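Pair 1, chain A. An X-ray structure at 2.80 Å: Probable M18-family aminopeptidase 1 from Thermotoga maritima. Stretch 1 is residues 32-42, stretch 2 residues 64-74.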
# COMPACT_ATOMS: atom_id res chain seq x y z
N THR A 32 -46.61 -3.27 8.16
CA THR A 32 -45.93 -3.48 9.43
C THR A 32 -46.49 -4.73 10.08
O THR A 32 -47.56 -5.20 9.69
CB THR A 32 -46.14 -2.27 10.35
OG1 THR A 32 -47.52 -2.21 10.75
CG2 THR A 32 -45.79 -0.99 9.62
N GLU A 33 -45.78 -5.27 11.07
CA GLU A 33 -46.24 -6.49 11.73
C GLU A 33 -47.53 -6.28 12.52
O GLU A 33 -48.36 -7.18 12.60
CB GLU A 33 -45.14 -7.07 12.64
CG GLU A 33 -44.89 -6.32 13.93
CD GLU A 33 -44.20 -4.99 13.71
OE1 GLU A 33 -44.04 -4.23 14.69
OE2 GLU A 33 -43.80 -4.71 12.56
N ARG A 34 -47.70 -5.09 13.08
CA ARG A 34 -48.92 -4.81 13.83
C ARG A 34 -50.09 -4.75 12.85
O ARG A 34 -51.22 -5.12 13.19
CB ARG A 34 -48.80 -3.48 14.58
CG ARG A 34 -47.57 -3.39 15.45
CD ARG A 34 -47.41 -2.00 16.07
NE ARG A 34 -48.19 -1.88 17.29
CZ ARG A 34 -47.67 -1.92 18.51
NH1 ARG A 34 -46.36 -2.07 18.67
NH2 ARG A 34 -48.46 -1.82 19.56
N MSE A 35 -49.82 -4.30 11.63
CA MSE A 35 -50.85 -4.20 10.61
C MSE A 35 -51.20 -5.56 10.03
O MSE A 35 -52.38 -5.85 9.78
CB MSE A 35 -50.39 -3.27 9.48
CG MSE A 35 -51.00 -1.89 9.52
SE MSE A 35 -50.09 -0.63 8.36
CE MSE A 35 -48.94 0.12 9.69
N THR A 36 -50.19 -6.39 9.81
CA THR A 36 -50.44 -7.72 9.24
C THR A 36 -51.28 -8.52 10.22
O THR A 36 -52.24 -9.17 9.82
CB THR A 36 -49.13 -8.47 8.96
OG1 THR A 36 -48.21 -7.58 8.31
CG2 THR A 36 -49.39 -9.66 8.05
N VAL A 37 -50.93 -8.46 11.50
CA VAL A 37 -51.70 -9.19 12.50
C VAL A 37 -53.16 -8.75 12.42
O VAL A 37 -54.05 -9.60 12.31
CB VAL A 37 -51.16 -8.94 13.93
CG1 VAL A 37 -52.21 -9.36 14.98
CG2 VAL A 37 -49.88 -9.75 14.14
N LYS A 38 -53.40 -7.45 12.45
CA LYS A 38 -54.76 -6.91 12.38
C LYS A 38 -55.51 -7.46 11.17
O LYS A 38 -56.68 -7.84 11.26
CB LYS A 38 -54.74 -5.39 12.29
CG LYS A 38 -56.09 -4.79 11.96
CD LYS A 38 -56.00 -3.34 11.55
CE LYS A 38 -57.31 -2.88 10.90
NZ LYS A 38 -57.66 -3.72 9.71
N GLU A 39 -54.83 -7.50 10.03
CA GLU A 39 -55.43 -7.97 8.80
C GLU A 39 -55.67 -9.48 8.84
O GLU A 39 -56.66 -9.98 8.30
CB GLU A 39 -54.53 -7.59 7.62
CG GLU A 39 -55.17 -7.74 6.26
CD GLU A 39 -56.60 -7.24 6.22
OE1 GLU A 39 -56.93 -6.29 6.97
OE2 GLU A 39 -57.39 -7.79 5.43
N ILE A 40 -54.77 -10.21 9.51
CA ILE A 40 -54.89 -11.66 9.62
C ILE A 40 -56.01 -12.02 10.59
O ILE A 40 -56.76 -12.97 10.37
CB ILE A 40 -53.56 -12.30 10.09
CG1 ILE A 40 -52.47 -12.03 9.04
CG2 ILE A 40 -53.71 -13.81 10.27
CD1 ILE A 40 -51.10 -12.51 9.46
N LYS A 41 -56.12 -11.26 11.67
CA LYS A 41 -57.17 -11.52 12.65
C LYS A 41 -58.52 -11.32 11.99
O LYS A 41 -59.39 -12.17 12.09
CB LYS A 41 -57.03 -10.59 13.86
CG LYS A 41 -58.05 -10.87 14.95
CD LYS A 41 -57.88 -9.95 16.16
CE LYS A 41 -58.88 -10.28 17.26
NZ LYS A 41 -60.29 -10.11 16.82
N ARG A 42 -58.69 -10.19 11.31
CA ARG A 42 -59.93 -9.88 10.61
C ARG A 42 -60.34 -11.04 9.72
O ARG A 42 -61.47 -11.53 9.79
CB ARG A 42 -59.77 -8.62 9.76
CG ARG A 42 -60.82 -8.47 8.67
CD ARG A 42 -60.50 -7.33 7.73
NE ARG A 42 -60.95 -7.62 6.38
CZ ARG A 42 -60.41 -8.53 5.58
NH1 ARG A 42 -59.37 -9.25 6.00
NH2 ARG A 42 -60.89 -8.73 4.36
N VAL A 64 -59.37 -22.04 16.41
CA VAL A 64 -58.91 -20.94 17.25
C VAL A 64 -57.67 -20.21 16.79
O VAL A 64 -57.01 -20.61 15.83
CB VAL A 64 -58.63 -21.45 18.66
CG1 VAL A 64 -59.90 -22.01 19.28
CG2 VAL A 64 -57.55 -22.53 18.60
N TYR A 65 -57.35 -19.14 17.50
CA TYR A 65 -56.17 -18.35 17.22
C TYR A 65 -55.80 -17.54 18.45
O TYR A 65 -56.67 -17.10 19.19
CB TYR A 65 -56.40 -17.42 16.02
CG TYR A 65 -57.37 -16.29 16.26
CD1 TYR A 65 -57.05 -15.25 17.13
CD2 TYR A 65 -58.60 -16.26 15.61
CE1 TYR A 65 -57.95 -14.20 17.36
CE2 TYR A 65 -59.51 -15.21 15.82
CZ TYR A 65 -59.18 -14.19 16.70
OH TYR A 65 -60.09 -13.18 16.95
N ALA A 66 -54.51 -17.35 18.65
CA ALA A 66 -54.03 -16.57 19.78
C ALA A 66 -53.17 -15.44 19.25
O ALA A 66 -52.27 -15.66 18.43
CB ALA A 66 -53.22 -17.46 20.70
N VAL A 67 -53.46 -14.22 19.69
CA VAL A 67 -52.69 -13.05 19.28
C VAL A 67 -51.69 -12.84 20.41
O VAL A 67 -52.10 -12.76 21.56
CB VAL A 67 -53.58 -11.81 19.17
CG1 VAL A 67 -52.76 -10.61 18.70
CG2 VAL A 67 -54.73 -12.08 18.22
N ASN A 68 -50.40 -12.77 20.10
CA ASN A 68 -49.41 -12.58 21.16
C ASN A 68 -49.53 -11.18 21.75
O ASN A 68 -50.19 -11.00 22.77
CB ASN A 68 -48.00 -12.81 20.62
CG ASN A 68 -46.95 -12.78 21.73
OD1 ASN A 68 -45.86 -13.34 21.58
ND2 ASN A 68 -47.27 -12.12 22.83
N ARG A 69 -48.89 -10.19 21.14
CA ARG A 69 -48.99 -8.84 21.67
C ARG A 69 -49.32 -7.84 20.57
O ARG A 69 -48.85 -6.70 20.57
CB ARG A 69 -47.69 -8.43 22.38
CG ARG A 69 -47.48 -9.09 23.74
CD ARG A 69 -46.19 -8.60 24.37
NE ARG A 69 -45.95 -9.09 25.73
CZ ARG A 69 -45.80 -10.38 26.05
NH1 ARG A 69 -45.88 -11.32 25.13
NH2 ARG A 69 -45.56 -10.71 27.31
N GLY A 70 -50.15 -8.29 19.63
CA GLY A 70 -50.54 -7.44 18.53
C GLY A 70 -49.44 -7.46 17.49
O GLY A 70 -49.46 -6.68 16.54
N LYS A 71 -48.47 -8.35 17.67
CA LYS A 71 -47.35 -8.47 16.75
C LYS A 71 -47.12 -9.91 16.32
O LYS A 71 -46.33 -10.18 15.42
CB LYS A 71 -46.08 -7.93 17.41
CG LYS A 71 -46.15 -6.46 17.77
CD LYS A 71 -44.88 -6.02 18.47
CE LYS A 71 -44.93 -4.55 18.81
NZ LYS A 71 -43.69 -4.07 19.48
N ALA A 72 -47.81 -10.85 16.96
CA ALA A 72 -47.67 -12.25 16.61
C ALA A 72 -49.04 -12.90 16.73
O ALA A 72 -49.88 -12.45 17.51
CB ALA A 72 -46.68 -12.92 17.54
N ILE A 73 -49.28 -13.95 15.97
CA ILE A 73 -50.57 -14.60 16.04
C ILE A 73 -50.52 -16.02 15.50
O ILE A 73 -50.07 -16.27 14.38
CB ILE A 73 -51.62 -13.77 15.28
CG1 ILE A 73 -53.01 -14.37 15.46
CG2 ILE A 73 -51.25 -13.67 13.81
CD1 ILE A 73 -54.11 -13.58 14.79
N ALA A 74 -50.97 -16.96 16.31
CA ALA A 74 -51.00 -18.36 15.93
C ALA A 74 -52.46 -18.78 15.71
O ALA A 74 -53.34 -18.47 16.51
CB ALA A 74 -50.37 -19.21 17.03
O HOH W 1 -42.04 -5.45 16.91
O HOH W 2 -51.52 -5.03 15.94

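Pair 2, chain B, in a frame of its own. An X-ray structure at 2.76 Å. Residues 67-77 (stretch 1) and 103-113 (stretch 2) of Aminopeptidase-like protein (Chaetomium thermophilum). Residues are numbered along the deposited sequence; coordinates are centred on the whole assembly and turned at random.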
# COMPACT_ATOMS: atom_id res chain seq x y z
N THR B 67 -47.47 -8.54 5.17
CA THR B 67 -47.05 -7.46 6.04
C THR B 67 -47.44 -7.75 7.48
O THR B 67 -48.28 -8.60 7.75
CB THR B 67 -47.65 -6.10 5.62
OG1 THR B 67 -49.03 -6.05 5.99
CG2 THR B 67 -47.52 -5.91 4.11
N VAL B 68 -46.81 -7.04 8.41
CA VAL B 68 -47.06 -7.25 9.83
C VAL B 68 -48.53 -6.97 10.15
O VAL B 68 -49.10 -7.59 11.05
CB VAL B 68 -46.11 -6.39 10.70
CG1 VAL B 68 -46.44 -4.91 10.59
CG2 VAL B 68 -46.14 -6.85 12.14
N PHE B 69 -49.16 -6.07 9.40
CA PHE B 69 -50.56 -5.74 9.62
C PHE B 69 -51.49 -6.86 9.17
O PHE B 69 -52.57 -7.04 9.73
CB PHE B 69 -50.93 -4.44 8.91
CG PHE B 69 -50.07 -3.29 9.30
CD1 PHE B 69 -50.16 -2.75 10.57
CD2 PHE B 69 -49.17 -2.74 8.41
CE1 PHE B 69 -49.37 -1.68 10.95
CE2 PHE B 69 -48.37 -1.68 8.78
CZ PHE B 69 -48.47 -1.15 10.04
N HIS B 70 -51.08 -7.60 8.14
CA HIS B 70 -51.86 -8.75 7.73
C HIS B 70 -51.76 -9.87 8.76
O HIS B 70 -52.73 -10.59 9.00
CB HIS B 70 -51.41 -9.26 6.36
CG HIS B 70 -51.81 -8.36 5.23
ND1 HIS B 70 -51.08 -7.24 4.87
CD2 HIS B 70 -52.86 -8.41 4.38
CE1 HIS B 70 -51.67 -6.64 3.85
NE2 HIS B 70 -52.75 -7.33 3.53
N VAL B 71 -50.60 -10.00 9.38
CA VAL B 71 -50.37 -11.07 10.34
C VAL B 71 -51.26 -10.92 11.57
O VAL B 71 -51.87 -11.89 12.02
CB VAL B 71 -48.90 -11.13 10.77
CG1 VAL B 71 -48.71 -12.15 11.89
CG2 VAL B 71 -48.03 -11.47 9.58
N VAL B 72 -51.36 -9.71 12.11
CA VAL B 72 -52.22 -9.48 13.26
C VAL B 72 -53.68 -9.68 12.88
O VAL B 72 -54.46 -10.25 13.65
CB VAL B 72 -52.01 -8.07 13.86
CG1 VAL B 72 -53.18 -7.67 14.74
CG2 VAL B 72 -50.71 -8.03 14.65
N ASP B 73 -54.05 -9.26 11.68
CA ASP B 73 -55.42 -9.45 11.20
C ASP B 73 -55.73 -10.94 11.03
O ASP B 73 -56.85 -11.38 11.29
CB ASP B 73 -55.63 -8.71 9.88
CG ASP B 73 -57.06 -8.80 9.39
OD1 ASP B 73 -57.95 -8.21 10.05
OD2 ASP B 73 -57.31 -9.45 8.35
N TYR B 74 -54.73 -11.71 10.61
CA TYR B 74 -54.86 -13.16 10.46
C TYR B 74 -55.08 -13.82 11.81
O TYR B 74 -55.97 -14.65 11.97
CB TYR B 74 -53.61 -13.72 9.77
CG TYR B 74 -53.47 -15.24 9.78
CD1 TYR B 74 -52.89 -15.90 10.86
CD2 TYR B 74 -53.87 -15.99 8.68
CE1 TYR B 74 -52.75 -17.28 10.86
CE2 TYR B 74 -53.72 -17.37 8.68
CZ TYR B 74 -53.16 -18.01 9.76
OH TYR B 74 -53.01 -19.38 9.76
N CYS B 75 -54.24 -13.46 12.78
CA CYS B 75 -54.35 -14.01 14.13
C CYS B 75 -55.65 -13.59 14.78
O CYS B 75 -56.28 -14.38 15.49
CB CYS B 75 -53.17 -13.55 14.98
SG CYS B 75 -51.56 -14.08 14.36
N LYS B 76 -56.06 -12.36 14.53
CA LYS B 76 -57.25 -11.81 15.16
C LYS B 76 -58.51 -12.54 14.67
O LYS B 76 -59.42 -12.80 15.45
CB LYS B 76 -57.35 -10.31 14.90
CG LYS B 76 -58.49 -9.63 15.62
CD LYS B 76 -58.49 -8.12 15.40
CE LYS B 76 -59.74 -7.51 16.03
NZ LYS B 76 -59.86 -6.05 15.81
N GLN B 77 -58.54 -12.89 13.39
CA GLN B 77 -59.70 -13.60 12.84
C GLN B 77 -59.76 -15.05 13.32
O GLN B 77 -60.85 -15.60 13.48
CB GLN B 77 -59.69 -13.57 11.31
CG GLN B 77 -59.82 -12.18 10.70
CD GLN B 77 -59.89 -12.22 9.19
OE1 GLN B 77 -59.97 -13.30 8.59
NE2 GLN B 77 -59.84 -11.06 8.56
N TYR B 103 -58.67 -14.75 25.78
CA TYR B 103 -58.65 -13.33 25.44
C TYR B 103 -57.48 -12.95 24.52
O TYR B 103 -56.56 -13.74 24.31
CB TYR B 103 -58.59 -12.50 26.72
CG TYR B 103 -59.62 -12.90 27.75
CD1 TYR B 103 -60.91 -12.38 27.70
CD2 TYR B 103 -59.31 -13.80 28.76
CE1 TYR B 103 -61.86 -12.75 28.64
CE2 TYR B 103 -60.25 -14.17 29.70
CZ TYR B 103 -61.52 -13.65 29.63
OH TYR B 103 -62.46 -14.02 30.57
N PHE B 104 -57.55 -11.75 23.97
CA PHE B 104 -56.41 -11.16 23.26
C PHE B 104 -56.47 -9.64 23.27
O PHE B 104 -57.54 -9.05 23.46
CB PHE B 104 -56.34 -11.67 21.81
CG PHE B 104 -57.40 -11.12 20.91
CD1 PHE B 104 -58.62 -11.76 20.78
CD2 PHE B 104 -57.18 -9.97 20.16
CE1 PHE B 104 -59.60 -11.27 19.94
CE2 PHE B 104 -58.16 -9.47 19.32
CZ PHE B 104 -59.37 -10.12 19.20
N THR B 105 -55.32 -9.01 23.07
CA THR B 105 -55.24 -7.56 23.00
C THR B 105 -54.27 -7.14 21.90
O THR B 105 -53.35 -7.88 21.54
CB THR B 105 -54.83 -6.96 24.37
OG1 THR B 105 -55.87 -7.20 25.32
CG2 THR B 105 -54.60 -5.45 24.29
N THR B 106 -54.51 -5.95 21.35
CA THR B 106 -53.84 -5.45 20.17
C THR B 106 -53.21 -4.09 20.46
O THR B 106 -53.73 -3.30 21.25
CB THR B 106 -54.85 -5.35 19.01
OG1 THR B 106 -55.02 -6.64 18.42
CG2 THR B 106 -54.41 -4.35 17.94
N ARG B 107 -52.07 -3.82 19.83
CA ARG B 107 -51.46 -2.50 19.88
C ARG B 107 -50.99 -2.11 18.47
O ARG B 107 -50.20 -2.82 17.86
CB ARG B 107 -50.30 -2.47 20.88
CG ARG B 107 -49.85 -1.08 21.27
CD ARG B 107 -48.81 -1.12 22.38
NE ARG B 107 -49.42 -1.29 23.70
CZ ARG B 107 -48.78 -1.11 24.85
NH1 ARG B 107 -47.50 -0.76 24.85
NH2 ARG B 107 -49.41 -1.29 26.00
N ASN B 108 -51.52 -0.99 17.97
CA ASN B 108 -51.19 -0.44 16.65
C ASN B 108 -51.52 -1.40 15.50
O ASN B 108 -51.10 -1.20 14.36
CB ASN B 108 -49.70 -0.05 16.65
CG ASN B 108 -49.21 0.50 15.31
OD1 ASN B 108 -49.59 1.59 14.90
ND2 ASN B 108 -48.37 -0.27 14.63
N GLY B 109 -52.34 -2.41 15.78
CA GLY B 109 -52.71 -3.37 14.76
C GLY B 109 -51.53 -4.20 14.26
O GLY B 109 -51.67 -4.98 13.33
N SER B 110 -50.34 -3.92 14.79
CA SER B 110 -49.14 -4.71 14.52
C SER B 110 -48.59 -5.56 15.68
O SER B 110 -47.61 -6.29 15.50
CB SER B 110 -48.04 -3.79 14.01
OG SER B 110 -47.74 -2.79 14.96
N SER B 111 -49.18 -5.46 16.87
CA SER B 111 -48.74 -6.24 18.02
C SER B 111 -49.94 -6.90 18.68
O SER B 111 -50.99 -6.28 18.82
CB SER B 111 -48.00 -5.38 19.04
OG SER B 111 -46.60 -5.38 18.80
N ILE B 112 -49.79 -8.16 19.07
CA ILE B 112 -50.91 -8.87 19.66
C ILE B 112 -50.47 -9.84 20.75
O ILE B 112 -49.44 -10.52 20.64
CB ILE B 112 -51.71 -9.63 18.57
CG1 ILE B 112 -52.95 -10.30 19.17
CG2 ILE B 112 -50.83 -10.63 17.83
CD1 ILE B 112 -53.85 -10.92 18.14
N ILE B 113 -51.25 -9.88 21.83
CA ILE B 113 -51.03 -10.79 22.94
C ILE B 113 -52.30 -11.59 23.18
O ILE B 113 -53.34 -11.02 23.48
CB ILE B 113 -50.64 -10.04 24.23
CG1 ILE B 113 -49.30 -9.32 24.05
CG2 ILE B 113 -50.60 -10.99 25.41
CD1 ILE B 113 -48.98 -8.37 25.17

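In both pairs a helix packs against a β-hairpin, and the backbones agree to 0.4 Å over 14 central residues. Each helix begins just after a threonine, T32(A) or T67(B), and the hairpin turns beneath its first turn: R34(A) and K71(A) have CA atoms 4.9 Å apart, and F69(B) and S110(B), which occupy the same positions, have theirs 5.2 Å apart. The hairpins are held by matched backbone bonds, A66(A) N to A74(A) O at 2.7 Å and T105(B) N to I113(B) O at 2.9 Å.

The first rule is a valine placed over the turn. V37(A) and V72(B) coincide to 0.1 Å at CA, share the t rotamer, and point toward the hairpin. V37(A) CB lies 3.8 Å from G70(A) O, and V72(B) CB 3.2 Å from G109(B) O. The CG2 methyl then reaches an isoleucine of the returning strand, with V37(A) CG2 4.2 Å from I73(A) CG2 and V72(B) CG2 4.1 Å from I112(B) CG2. One turn further along the helix the same isoleucine meets a second apolar side chain: I40(A) CG2 is 4.3 Å from I73(A) CG2, whereas the shorter C75(B) brings CB to 4.2 Å from I112(B) CD1.

The second rule is glycine in the turn. G70(A) and G109(B) both have positive phi, 81° and 65°, which by itself favours glycine, and both offer a carbonyl to the helix start. Pair 1 uses that oxygen in polar fashion: R34(A) CA makes a CA-H...O contact of 3.3 Å to G70(A) O, and a water donates to both R34(A) O, at 2.8 Å, and G70(A) O, at 2.7 Å. In pair 2 the ring of F69(B) meets the turn with its edge, CD1 3.9 Å from G109(B) O and CE1 3.9 Å from N108(B) O.

The neighbouring positions differ in chemistry. E33(A) CG lies 4.0 Å from K71(A) CB, and the long, extended K71(A) alone has 87 Å² covered by the helix. V68(B) and S110(B) occupy the matching positions with less bulk, V68(B) CG1 lying 3.9 Å from S110(B) CB, and the F69(B) ring also meets the serine, F69(B) CE1 to S110(B) CB at 3.9 Å; the serine is tied down within its own turn, S110(B) OG accepting from N108(B) ND2 at 2.6 Å.

Toward the far end of each contact a lysine meets an aromatic ring. K41(A) and K76(B) match, as do Y65(A) and F104(B), both rings with chi1 in p. In both pairs the aliphatic chain nears the ring, with K76(B) CG 3.7 Å from F104(B) CE2. The tyrosine offers the lysine's NZ a polar partner, a weak hydrogen bond from K41(A) NZ to Y65(A) OH at 3.1 Å; F104(B) has no hydroxyl to offer, and pair 2 has no hydrogen bond across the stretches. For a designer, the threonine, valine, lysine, glycine and isoleucine form the constant part, while positions such as E33(A)/V68(B), R34(A)/F69(B), I40(A)/C75(B), Y65(A)/F104(B) and K71(A)/S110(B) differ on nearly the same backbone.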